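Local structure of solute carrier family 15 member 1 (Mus musculus, 5A9D) at residues 63-68 against 81-86; 116-121 against 125-130; 35-40 against 68-73; 98-103 against 182-187. The protein forms the extracellular domain of a proton-coupled transporter that takes up di- and tripeptides in the small intestine, and has an immunoglobulin-like fold. One frame throughout, in Å; residues are numbered along the deposited sequence.

Contact 1: residues 63-68 against 81-86; sequences HDFEQG and YRVVKD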
# COMPACT_ATOMS: atom_id res chain seq x y z
N HIS A 63 -14.33 -6.95 -6.82
CA HIS A 63 -13.10 -7.32 -7.52
C HIS A 63 -11.98 -6.25 -7.47
O HIS A 63 -11.68 -5.54 -8.44
CB HIS A 63 -13.37 -7.80 -8.95
CG HIS A 63 -13.84 -9.22 -8.99
ND1 HIS A 63 -13.12 -10.24 -8.37
CD2 HIS A 63 -14.96 -9.75 -9.54
CE1 HIS A 63 -13.83 -11.34 -8.56
NE2 HIS A 63 -14.94 -11.09 -9.26
N ASP A 64 -11.35 -6.22 -6.32
CA ASP A 64 -10.23 -5.35 -6.03
C ASP A 64 -9.00 -6.24 -5.78
O ASP A 64 -8.47 -6.29 -4.67
CB ASP A 64 -10.55 -4.32 -4.92
CG ASP A 64 -10.52 -4.79 -3.47
OD1 ASP A 64 -11.53 -5.36 -3.01
OD2 ASP A 64 -9.53 -4.47 -2.77
N PHE A 65 -8.59 -6.98 -6.85
CA PHE A 65 -7.37 -7.78 -6.80
C PHE A 65 -6.47 -7.37 -7.94
O PHE A 65 -6.93 -7.28 -9.07
CB PHE A 65 -7.65 -9.27 -6.85
CG PHE A 65 -8.43 -9.77 -5.66
CD1 PHE A 65 -7.80 -10.03 -4.46
CD2 PHE A 65 -9.81 -9.98 -5.76
CE1 PHE A 65 -8.53 -10.49 -3.36
CE2 PHE A 65 -10.53 -10.42 -4.66
CZ PHE A 65 -9.89 -10.70 -3.47
N GLU A 66 -5.21 -7.08 -7.65
CA GLU A 66 -4.24 -6.69 -8.67
C GLU A 66 -3.39 -7.87 -9.08
O GLU A 66 -2.86 -8.58 -8.22
CB GLU A 66 -3.34 -5.55 -8.16
CG GLU A 66 -4.05 -4.24 -7.90
CD GLU A 66 -3.08 -3.08 -7.83
OE1 GLU A 66 -2.46 -2.88 -6.76
OE2 GLU A 66 -2.86 -2.45 -8.89
N GLN A 67 -3.21 -8.05 -10.38
CA GLN A 67 -2.33 -9.14 -10.84
C GLN A 67 -0.87 -8.82 -10.49
O GLN A 67 -0.49 -7.65 -10.40
CB GLN A 67 -2.52 -9.47 -12.34
CG GLN A 67 -2.55 -8.25 -13.25
CD GLN A 67 -3.23 -8.56 -14.55
OE1 GLN A 67 -2.76 -9.37 -15.34
NE2 GLN A 67 -4.34 -7.89 -14.82
N GLY A 68 -0.11 -9.87 -10.18
CA GLY A 68 1.28 -9.76 -9.76
C GLY A 68 1.43 -9.42 -8.29
O GLY A 68 2.55 -9.23 -7.82
N TYR A 81 -15.91 -8.69 4.94
CA TYR A 81 -14.57 -8.88 4.42
C TYR A 81 -13.86 -7.55 4.19
O TYR A 81 -14.50 -6.50 4.14
CB TYR A 81 -14.57 -9.71 3.10
CG TYR A 81 -15.08 -8.95 1.89
CD1 TYR A 81 -16.44 -8.88 1.61
CD2 TYR A 81 -14.19 -8.27 1.05
CE1 TYR A 81 -16.92 -8.13 0.53
CE2 TYR A 81 -14.66 -7.50 -0.02
CZ TYR A 81 -16.03 -7.47 -0.30
OH TYR A 81 -16.51 -6.75 -1.36
N ARG A 82 -12.54 -7.62 4.02
CA ARG A 82 -11.69 -6.52 3.62
C ARG A 82 -10.48 -7.13 2.90
O ARG A 82 -9.87 -8.07 3.42
CB ARG A 82 -11.21 -5.66 4.80
CG ARG A 82 -10.41 -4.43 4.30
CD ARG A 82 -9.63 -3.74 5.39
NE ARG A 82 -10.48 -3.49 6.56
CZ ARG A 82 -11.20 -2.40 6.75
NH1 ARG A 82 -11.18 -1.41 5.86
NH2 ARG A 82 -11.97 -2.28 7.83
N VAL A 83 -10.17 -6.60 1.71
CA VAL A 83 -9.01 -7.04 0.94
C VAL A 83 -7.87 -6.13 1.37
O VAL A 83 -7.98 -4.93 1.27
CB VAL A 83 -9.22 -7.02 -0.59
CG1 VAL A 83 -7.94 -7.43 -1.34
CG2 VAL A 83 -10.39 -7.92 -0.99
N VAL A 84 -6.78 -6.72 1.87
CA VAL A 84 -5.57 -6.03 2.33
C VAL A 84 -4.47 -6.35 1.30
O VAL A 84 -4.26 -7.50 0.93
CB VAL A 84 -5.20 -6.50 3.78
CG1 VAL A 84 -3.81 -5.99 4.21
CG2 VAL A 84 -6.27 -6.05 4.77
N LYS A 85 -3.78 -5.33 0.85
CA LYS A 85 -2.66 -5.44 -0.10
C LYS A 85 -1.40 -5.93 0.62
O LYS A 85 -1.02 -5.35 1.64
CB LYS A 85 -2.43 -4.07 -0.74
CG LYS A 85 -3.33 -3.85 -1.95
CD LYS A 85 -3.22 -2.42 -2.46
CE LYS A 85 -3.91 -2.25 -3.79
NZ LYS A 85 -4.02 -0.81 -4.16
N ASP A 86 -0.79 -7.00 0.12
CA ASP A 86 0.39 -7.60 0.76
C ASP A 86 1.68 -7.49 -0.07
O ASP A 86 2.68 -8.18 0.22
CB ASP A 86 0.14 -9.09 1.09
CG ASP A 86 -0.78 -9.45 2.23
OD1 ASP A 86 -1.39 -8.52 2.84
OD2 ASP A 86 -0.92 -10.65 2.51
O HOH W 1 -7.08 -3.31 -1.12

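Contact 2: residues 116-121 against 125-130; sequences KVYENV and NASGYQ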
# COMPACT_ATOMS: atom_id res chain seq x y z
N LYS A 116 3.92 -7.54 -17.75
CA LYS A 116 3.31 -7.01 -16.52
C LYS A 116 2.20 -6.02 -16.85
O LYS A 116 2.21 -5.45 -17.94
CB LYS A 116 4.36 -6.43 -15.56
CG LYS A 116 5.30 -7.56 -15.06
CD LYS A 116 6.26 -7.08 -14.01
CE LYS A 116 7.11 -8.23 -13.50
NZ LYS A 116 8.24 -8.51 -14.42
N VAL A 117 1.20 -5.88 -15.98
CA VAL A 117 0.04 -5.04 -16.20
C VAL A 117 -0.17 -4.13 -15.01
O VAL A 117 -0.04 -4.55 -13.87
CB VAL A 117 -1.26 -5.90 -16.48
CG1 VAL A 117 -2.46 -5.03 -16.80
CG2 VAL A 117 -1.04 -6.91 -17.59
N TYR A 118 -0.57 -2.90 -15.28
CA TYR A 118 -0.96 -1.89 -14.32
C TYR A 118 -2.36 -1.55 -14.82
O TYR A 118 -2.53 -0.76 -15.75
CB TYR A 118 -0.09 -0.66 -14.43
CG TYR A 118 1.40 -0.87 -14.22
CD1 TYR A 118 2.22 -1.27 -15.26
CD2 TYR A 118 2.00 -0.54 -13.00
CE1 TYR A 118 3.60 -1.42 -15.08
CE2 TYR A 118 3.38 -0.64 -12.82
CZ TYR A 118 4.18 -1.04 -13.87
OH TYR A 118 5.53 -1.12 -13.70
N GLU A 119 -3.36 -2.21 -14.25
CA GLU A 119 -4.73 -2.10 -14.69
C GLU A 119 -5.50 -1.00 -14.01
O GLU A 119 -5.45 -0.88 -12.79
CB GLU A 119 -5.46 -3.45 -14.53
CG GLU A 119 -6.69 -3.55 -15.44
CD GLU A 119 -7.05 -4.96 -15.88
OE1 GLU A 119 -7.76 -5.64 -15.12
OE2 GLU A 119 -6.63 -5.37 -16.99
N ASN A 120 -6.24 -0.22 -14.83
CA ASN A 120 -7.16 0.83 -14.39
C ASN A 120 -6.58 1.78 -13.35
O ASN A 120 -7.14 1.92 -12.26
CB ASN A 120 -8.46 0.19 -13.88
CG ASN A 120 -9.23 -0.57 -14.92
OD1 ASN A 120 -9.16 -0.28 -16.12
ND2 ASN A 120 -10.01 -1.54 -14.46
N VAL A 121 -5.45 2.39 -13.67
CA VAL A 121 -4.85 3.39 -12.79
C VAL A 121 -5.81 4.58 -12.85
O VAL A 121 -6.06 5.13 -13.92
CB VAL A 121 -3.40 3.79 -13.18
CG1 VAL A 121 -2.82 4.79 -12.16
CG2 VAL A 121 -2.51 2.57 -13.31
N ASN A 125 -3.71 9.58 -9.87
CA ASN A 125 -3.30 8.55 -8.96
C ASN A 125 -2.06 7.80 -9.48
O ASN A 125 -1.75 7.85 -10.68
CB ASN A 125 -4.46 7.60 -8.71
CG ASN A 125 -4.36 6.85 -7.41
OD1 ASN A 125 -3.38 6.98 -6.64
ND2 ASN A 125 -5.36 6.04 -7.16
N ALA A 126 -1.36 7.12 -8.57
CA ALA A 126 -0.18 6.36 -8.92
C ALA A 126 -0.46 4.88 -8.72
O ALA A 126 -1.16 4.50 -7.79
CB ALA A 126 0.99 6.77 -8.03
N SER A 127 0.16 4.05 -9.57
CA SER A 127 0.13 2.61 -9.41
C SER A 127 1.24 2.29 -8.40
O SER A 127 2.08 3.15 -8.09
CB SER A 127 0.50 1.96 -10.74
OG SER A 127 1.86 2.20 -11.10
N GLY A 128 1.32 1.04 -7.99
CA GLY A 128 2.45 0.59 -7.21
C GLY A 128 3.59 0.34 -8.19
O GLY A 128 3.38 0.42 -9.40
N TYR A 129 4.79 0.08 -7.70
CA TYR A 129 5.91 -0.23 -8.58
C TYR A 129 5.85 -1.73 -8.94
O TYR A 129 5.50 -2.56 -8.10
CB TYR A 129 7.26 0.01 -7.87
CG TYR A 129 7.62 1.45 -7.59
CD1 TYR A 129 8.28 2.21 -8.55
CD2 TYR A 129 7.35 2.04 -6.35
CE1 TYR A 129 8.65 3.54 -8.29
CE2 TYR A 129 7.73 3.36 -6.08
CZ TYR A 129 8.37 4.11 -7.06
OH TYR A 129 8.76 5.40 -6.84
N GLN A 130 6.34 -2.07 -10.14
CA GLN A 130 6.59 -3.42 -10.62
C GLN A 130 8.02 -3.36 -11.17
O GLN A 130 8.49 -2.26 -11.53
CB GLN A 130 5.54 -3.90 -11.63
CG GLN A 130 4.17 -4.07 -10.95
CD GLN A 130 3.18 -4.77 -11.83
OE1 GLN A 130 3.11 -5.98 -11.86
NE2 GLN A 130 2.35 -4.03 -12.51
O HOH W 2 1.45 -7.41 -13.51

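Contact 3: residues 35-40 against 68-73; sequences DTFMTF and GHRHTL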
# COMPACT_ATOMS: atom_id res chain seq x y z
N ASP A 35 -2.64 -21.56 5.38
CA ASP A 35 -1.18 -21.65 5.57
C ASP A 35 -0.38 -21.10 4.40
O ASP A 35 0.79 -20.76 4.57
CB ASP A 35 -0.73 -23.08 5.93
CG ASP A 35 -1.42 -24.24 5.22
OD1 ASP A 35 -1.71 -24.10 4.00
OD2 ASP A 35 -1.60 -25.31 5.86
N THR A 36 -1.00 -21.00 3.21
CA THR A 36 -0.34 -20.50 2.01
C THR A 36 -1.21 -19.44 1.34
O THR A 36 -2.39 -19.26 1.67
CB THR A 36 -0.08 -21.65 0.99
OG1 THR A 36 -1.33 -22.11 0.45
CG2 THR A 36 0.75 -22.80 1.55
N PHE A 37 -0.61 -18.77 0.36
CA PHE A 37 -1.30 -17.87 -0.52
C PHE A 37 -1.79 -18.79 -1.63
O PHE A 37 -1.01 -19.59 -2.14
CB PHE A 37 -0.32 -16.82 -1.09
CG PHE A 37 -0.05 -15.65 -0.16
CD1 PHE A 37 -0.91 -14.56 -0.11
CD2 PHE A 37 1.07 -15.65 0.66
CE1 PHE A 37 -0.68 -13.50 0.77
CE2 PHE A 37 1.32 -14.57 1.52
CZ PHE A 37 0.45 -13.51 1.56
N MET A 38 -3.07 -18.75 -1.95
CA MET A 38 -3.60 -19.51 -3.08
C MET A 38 -3.39 -18.63 -4.32
O MET A 38 -3.50 -17.41 -4.21
CB MET A 38 -5.07 -19.82 -2.86
CG MET A 38 -5.28 -20.80 -1.72
SD MET A 38 -6.97 -20.73 -1.14
CE MET A 38 -6.93 -19.25 -0.17
N THR A 39 -3.03 -19.23 -5.46
CA THR A 39 -2.74 -18.52 -6.70
C THR A 39 -3.85 -18.70 -7.74
O THR A 39 -4.33 -19.81 -7.93
CB THR A 39 -1.38 -19.00 -7.23
OG1 THR A 39 -0.39 -18.83 -6.21
CG2 THR A 39 -0.95 -18.27 -8.46
N PHE A 40 -4.22 -17.63 -8.45
CA PHE A 40 -5.28 -17.65 -9.49
C PHE A 40 -4.90 -16.81 -10.66
O PHE A 40 -4.20 -15.81 -10.48
CB PHE A 40 -6.59 -17.07 -8.91
CG PHE A 40 -7.09 -17.73 -7.64
CD1 PHE A 40 -7.92 -18.84 -7.70
CD2 PHE A 40 -6.72 -17.23 -6.39
CE1 PHE A 40 -8.39 -19.45 -6.53
CE2 PHE A 40 -7.17 -17.86 -5.21
CZ PHE A 40 -7.99 -18.97 -5.29
N GLY A 68 -0.11 -9.87 -10.18
CA GLY A 68 1.28 -9.76 -9.76
C GLY A 68 1.43 -9.42 -8.29
O GLY A 68 2.55 -9.23 -7.82
N HIS A 69 0.28 -9.35 -7.55
CA HIS A 69 0.27 -9.00 -6.14
C HIS A 69 -0.33 -10.04 -5.23
O HIS A 69 -1.17 -10.83 -5.65
CB HIS A 69 -0.46 -7.65 -5.93
CG HIS A 69 0.25 -6.50 -6.57
ND1 HIS A 69 0.27 -6.33 -7.95
CD2 HIS A 69 0.92 -5.48 -5.99
CE1 HIS A 69 0.97 -5.23 -8.17
NE2 HIS A 69 1.38 -4.68 -7.02
N ARG A 70 0.10 -10.02 -3.96
CA ARG A 70 -0.44 -10.84 -2.89
C ARG A 70 -1.46 -10.00 -2.14
O ARG A 70 -1.37 -8.78 -2.12
CB ARG A 70 0.62 -11.27 -1.88
CG ARG A 70 1.56 -12.31 -2.36
CD ARG A 70 2.61 -12.48 -1.31
NE ARG A 70 3.52 -13.56 -1.66
CZ ARG A 70 4.63 -13.84 -1.00
NH1 ARG A 70 4.95 -13.15 0.10
NH2 ARG A 70 5.42 -14.82 -1.40
N HIS A 71 -2.42 -10.68 -1.53
CA HIS A 71 -3.48 -10.04 -0.79
C HIS A 71 -3.84 -10.89 0.40
O HIS A 71 -3.78 -12.12 0.33
CB HIS A 71 -4.74 -9.90 -1.66
CG HIS A 71 -4.50 -9.28 -3.01
ND1 HIS A 71 -3.97 -10.02 -4.07
CD2 HIS A 71 -4.76 -8.02 -3.44
CE1 HIS A 71 -3.87 -9.17 -5.08
NE2 HIS A 71 -4.35 -7.96 -4.76
N THR A 72 -4.32 -10.24 1.47
CA THR A 72 -4.90 -10.96 2.60
C THR A 72 -6.38 -10.61 2.56
O THR A 72 -6.73 -9.44 2.68
CB THR A 72 -4.26 -10.59 3.94
OG1 THR A 72 -2.97 -11.16 3.94
CG2 THR A 72 -5.04 -11.15 5.16
N LEU A 73 -7.23 -11.62 2.38
CA LEU A 73 -8.65 -11.45 2.45
C LEU A 73 -9.06 -11.65 3.92
O LEU A 73 -9.06 -12.78 4.45
CB LEU A 73 -9.40 -12.43 1.51
CG LEU A 73 -10.96 -12.38 1.54
CD1 LEU A 73 -11.51 -11.02 1.06
CD2 LEU A 73 -11.56 -13.52 0.71

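Contact 4: residues 98-103 against 182-187; sequences GIRFVN and FEDIPP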
# COMPACT_ATOMS: atom_id res chain seq x y z
N GLY A 98 12.38 -0.51 -10.57
CA GLY A 98 10.99 -0.33 -10.16
C GLY A 98 10.37 0.74 -11.01
O GLY A 98 10.94 1.82 -11.14
N ILE A 99 9.22 0.46 -11.61
CA ILE A 99 8.52 1.46 -12.42
C ILE A 99 7.07 1.56 -11.95
O ILE A 99 6.40 0.54 -11.80
CB ILE A 99 8.62 1.17 -13.95
CG1 ILE A 99 10.08 1.21 -14.45
CG2 ILE A 99 7.73 2.13 -14.78
CD1 ILE A 99 10.28 0.60 -15.89
N ARG A 100 6.60 2.78 -11.73
CA ARG A 100 5.19 3.01 -11.42
C ARG A 100 4.68 4.07 -12.39
O ARG A 100 5.47 4.81 -12.98
CB ARG A 100 4.98 3.42 -9.94
CG ARG A 100 5.51 4.80 -9.64
CD ARG A 100 5.04 5.27 -8.30
NE ARG A 100 5.70 6.52 -7.97
CZ ARG A 100 5.72 7.06 -6.76
NH1 ARG A 100 5.08 6.48 -5.76
NH2 ARG A 100 6.40 8.18 -6.55
N PHE A 101 3.38 4.08 -12.62
CA PHE A 101 2.77 5.03 -13.54
C PHE A 101 1.82 5.95 -12.79
O PHE A 101 1.14 5.51 -11.86
CB PHE A 101 2.01 4.29 -14.65
CG PHE A 101 2.95 3.67 -15.65
CD1 PHE A 101 3.48 2.39 -15.43
CD2 PHE A 101 3.37 4.38 -16.78
CE1 PHE A 101 4.40 1.84 -16.33
CE2 PHE A 101 4.25 3.81 -17.70
CZ PHE A 101 4.79 2.57 -17.46
N VAL A 102 1.78 7.22 -13.20
CA VAL A 102 0.89 8.20 -12.62
C VAL A 102 -0.02 8.61 -13.77
O VAL A 102 0.45 9.02 -14.82
CB VAL A 102 1.63 9.42 -11.97
CG1 VAL A 102 0.67 10.58 -11.69
CG2 VAL A 102 2.35 9.00 -10.69
N ASN A 103 -1.34 8.55 -13.53
CA ASN A 103 -2.32 8.93 -14.52
C ASN A 103 -2.81 10.34 -14.24
O ASN A 103 -3.32 10.59 -13.16
CB ASN A 103 -3.48 7.92 -14.53
CG ASN A 103 -4.58 8.27 -15.49
OD1 ASN A 103 -4.38 8.97 -16.47
ND2 ASN A 103 -5.75 7.71 -15.27
N PHE A 182 10.39 10.38 -14.48
CA PHE A 182 11.04 10.99 -13.32
C PHE A 182 11.81 9.90 -12.61
O PHE A 182 11.28 8.81 -12.42
CB PHE A 182 9.98 11.59 -12.37
CG PHE A 182 9.23 12.76 -12.95
CD1 PHE A 182 9.73 14.06 -12.83
CD2 PHE A 182 8.03 12.58 -13.63
CE1 PHE A 182 9.05 15.14 -13.40
CE2 PHE A 182 7.37 13.67 -14.21
CZ PHE A 182 7.88 14.94 -14.09
N GLU A 183 13.02 10.18 -12.19
CA GLU A 183 13.73 9.17 -11.43
C GLU A 183 13.35 9.36 -9.97
O GLU A 183 13.22 10.49 -9.51
CB GLU A 183 15.26 9.29 -11.59
CG GLU A 183 15.96 7.98 -11.23
CD GLU A 183 17.46 7.88 -11.47
OE1 GLU A 183 17.95 8.41 -12.50
OE2 GLU A 183 18.14 7.23 -10.65
N ASP A 184 13.10 8.27 -9.27
CA ASP A 184 12.84 8.38 -7.84
C ASP A 184 13.99 7.68 -7.15
O ASP A 184 14.67 6.86 -7.80
CB ASP A 184 11.59 7.56 -7.45
CG ASP A 184 10.31 7.91 -8.15
OD1 ASP A 184 9.85 9.05 -8.02
OD2 ASP A 184 9.70 7.00 -8.73
N ILE A 185 14.18 7.93 -5.85
CA ILE A 185 15.15 7.21 -5.03
C ILE A 185 14.54 5.77 -4.91
O ILE A 185 13.32 5.67 -4.76
CB ILE A 185 15.38 7.93 -3.66
CG1 ILE A 185 16.07 9.31 -3.89
CG2 ILE A 185 16.19 7.06 -2.69
CD1 ILE A 185 15.89 10.39 -2.78
N PRO A 186 15.31 4.66 -5.11
CA PRO A 186 14.68 3.31 -5.07
C PRO A 186 13.82 2.97 -3.86
O PRO A 186 14.23 3.32 -2.75
CB PRO A 186 15.86 2.35 -5.20
CG PRO A 186 16.96 3.16 -5.81
CD PRO A 186 16.77 4.56 -5.35
N PRO A 187 12.62 2.34 -4.05
CA PRO A 187 11.79 2.02 -2.88
C PRO A 187 12.42 0.94 -2.00
O PRO A 187 13.11 0.05 -2.51
CB PRO A 187 10.46 1.55 -3.49
CG PRO A 187 10.83 1.03 -4.84
CD PRO A 187 11.99 1.87 -5.30

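Contact 1: residues 63-68 against 81-86
The carboxylate of D64 is swung between its own backbone N and carbonyl carbon (chi1 79°), which sets it against V83, whose CG1 stands anti to the backbone N (chi1 177°) and CG2 anti to the carbonyl carbon. The two side chains approach from opposite directions: OD2 of D64 lies 3.4 Å from CB of V83, while OD1 faces V83 CG2 at 3.5 Å. This is an acid resting on a branched aliphatic group, and a water bridges the two segments, donating to D64 OD2 (3.2 Å) and to the carbonyl O of V83 (3.0 Å). F65 starts off away from residues 81-86, but its ring returns, bringing CE1 to 3.7 Å from V83 CG1, so V83 touches both the carboxylate and the ring. Two residues on, the extended K85 chain reaches E66, where OE1 and K85 NZ form a long salt bridge of 3.7 Å; the lysine CE is closer to that oxygen than its nitrogen. Residues 63-68 belong to the loop between strands 58-60 and 69-76. This loop passes beside edge strand 80-88, and the F65 ring carries it inward onto V5 and I7 of strand 4-11 and edge-to-face onto H71 of strand 69-76.

Contact 2: residues 116-121 against 125-130
Q130 reaches across to strand 116-121, and its side chain can be followed outward from the backbone. Its CB sits 3.5 Å from the hydroxyl OH of Y118, and CG passes near CE2 of the same ring. Beyond CG the chain stays extended (chi2 -169°), which takes the amide over the ring: NE2 hangs 3.4 Å above the plane of the Y118 ring, over its centre, with ring and amide planes 72° apart. The same nitrogen donates to the carbonyl O of V117 at 2.8 Å, with V117 O close to the plane of the Q130 amide but NE2 well above the carbonyl plane of V117. At the other end of the amide, OE1 probably accepts a hydrogen bond from a water (2.7 Å) that also accepts from V117 N, and OE1 lies alongside the aliphatic part of K116. The buried amide is thus gripped at both ends, which would fix its flip: NE2 by V117 O and OE1 by the water.

Farther along, G128 O lies in the plane of the Y118 ring at its edge, 3.6 Å from CE2, and S127 OG approaches CD2 at 3.3 Å while donating to G128 O. V121 closes the far end, with CG1 against N125 O and CG2 against S127 CB. Segments 116-121 and 125-130 run in nearly opposite directions, but their strands belong to different sheets: Y118 and V121 pack on I111 of strand 109-113, while S127 and Q130 bond through their backbones to strand 97-103. The Y118 hydroxyl bridges the two layers, bonding to I99 O.

Contact 3: residues 35-40 against 68-73
The principal interaction is a CH-pi contact between F37 and R70. The methylene CD of R70 lies 3.8 Å from the centroid of the F37 ring, only 14° off the ring normal, so it sits over the middle of one face. With CG beside its backbone N (chi1 -73°) and the rest of the chain extended as far as NE, the arginine is laid across that face, crossing F37 at about a right angle.

Van der Waals packing continues the contact inward along the arginine stem, where R70 CB comes to 3.7 Å from F37 CE1. Outward, the guanidinium runs on nearly parallel to the ring, the planes 14° apart, with NE 4.0 Å from F37 CD2; the ring therefore meets the arginine with its flat side from CD to the start of the charged group.

At the ring edge the contact is with a carbonyl. The O of H71 lies in the plane of the F37 ring, 3.4 Å from CE1, where it faces the slightly positive rim of the aromatic C-H groups.

The polar end of R70 is bound beyond this contact: NE donates to Q6 of strand 4-11, which lies between strands 32-41 and 69-76 in the sheet, and NH1 to P186 O of the second subunit, whose I185 packs on F37. The chemistry implies a division of labour in R70: its stem serves as an apolar surface for the phenylalanine, while NE and NH1 bind polar partners, NH1 across the subunit interface.

Contact 4: residues 98-103 against 182-187
R100 alone makes the side-chain bridge to D184. Before it in the sequence, G98, on strand 97-103, is buried and bonds through its backbone to S163 and Y165, which ties the strand to 164-171. At R100 the side chain departs from the strand with CG set between the backbone N and the carbonyl carbon (chi1 69°), then runs extended to NE, so that the guanidinium arrives near the acid. Its NH2 faces D184 OD1 at 3.8 Å, a long salt bridge, and NE is 4.1 Å from D184 OD2. The side chains cross at about a right angle, the guanidinium and carboxylate planes being 85° apart, so no paired, side-by-side bond forms.

Within the immunoglobulin-like domain, strands 97-103 and 177-184 flank strand 164-171 in one sheet, and T166 of that middle strand bonds both R100 NE and D184 OD2. D184 OD2 is also held by Y129 OH. The second subunit adds opposite charges to each member: its D86 pairs with R100 NH1 and its K8 with D184 OD1. Past R100, the F101 ring meets Y118 edge-to-face.

How the contacts relate
Contacts 1 and 3, centred 9 Å apart, share G68 and the sheet holding strands 69-76 and 80-88; their segments alternate along the chain, and D86 OD2 probably hydrogen-bonds to T72 OG1 between them. Contacts 2 and 4, centred 11 Å apart, meet in the sheet of strands 125-132 and 97-103, with contact 2 nested in the loop that contact 4 closes. The two pairs follow in series along the chain. Between the halves, Q67 of contact 1 packs on V117 of contact 2, whereas contacts 3 and 4 are 25 Å apart on opposite sides of the chain's centre. All four also touch the second subunit, so both sheets lie at the interface of the two copies in this assembly.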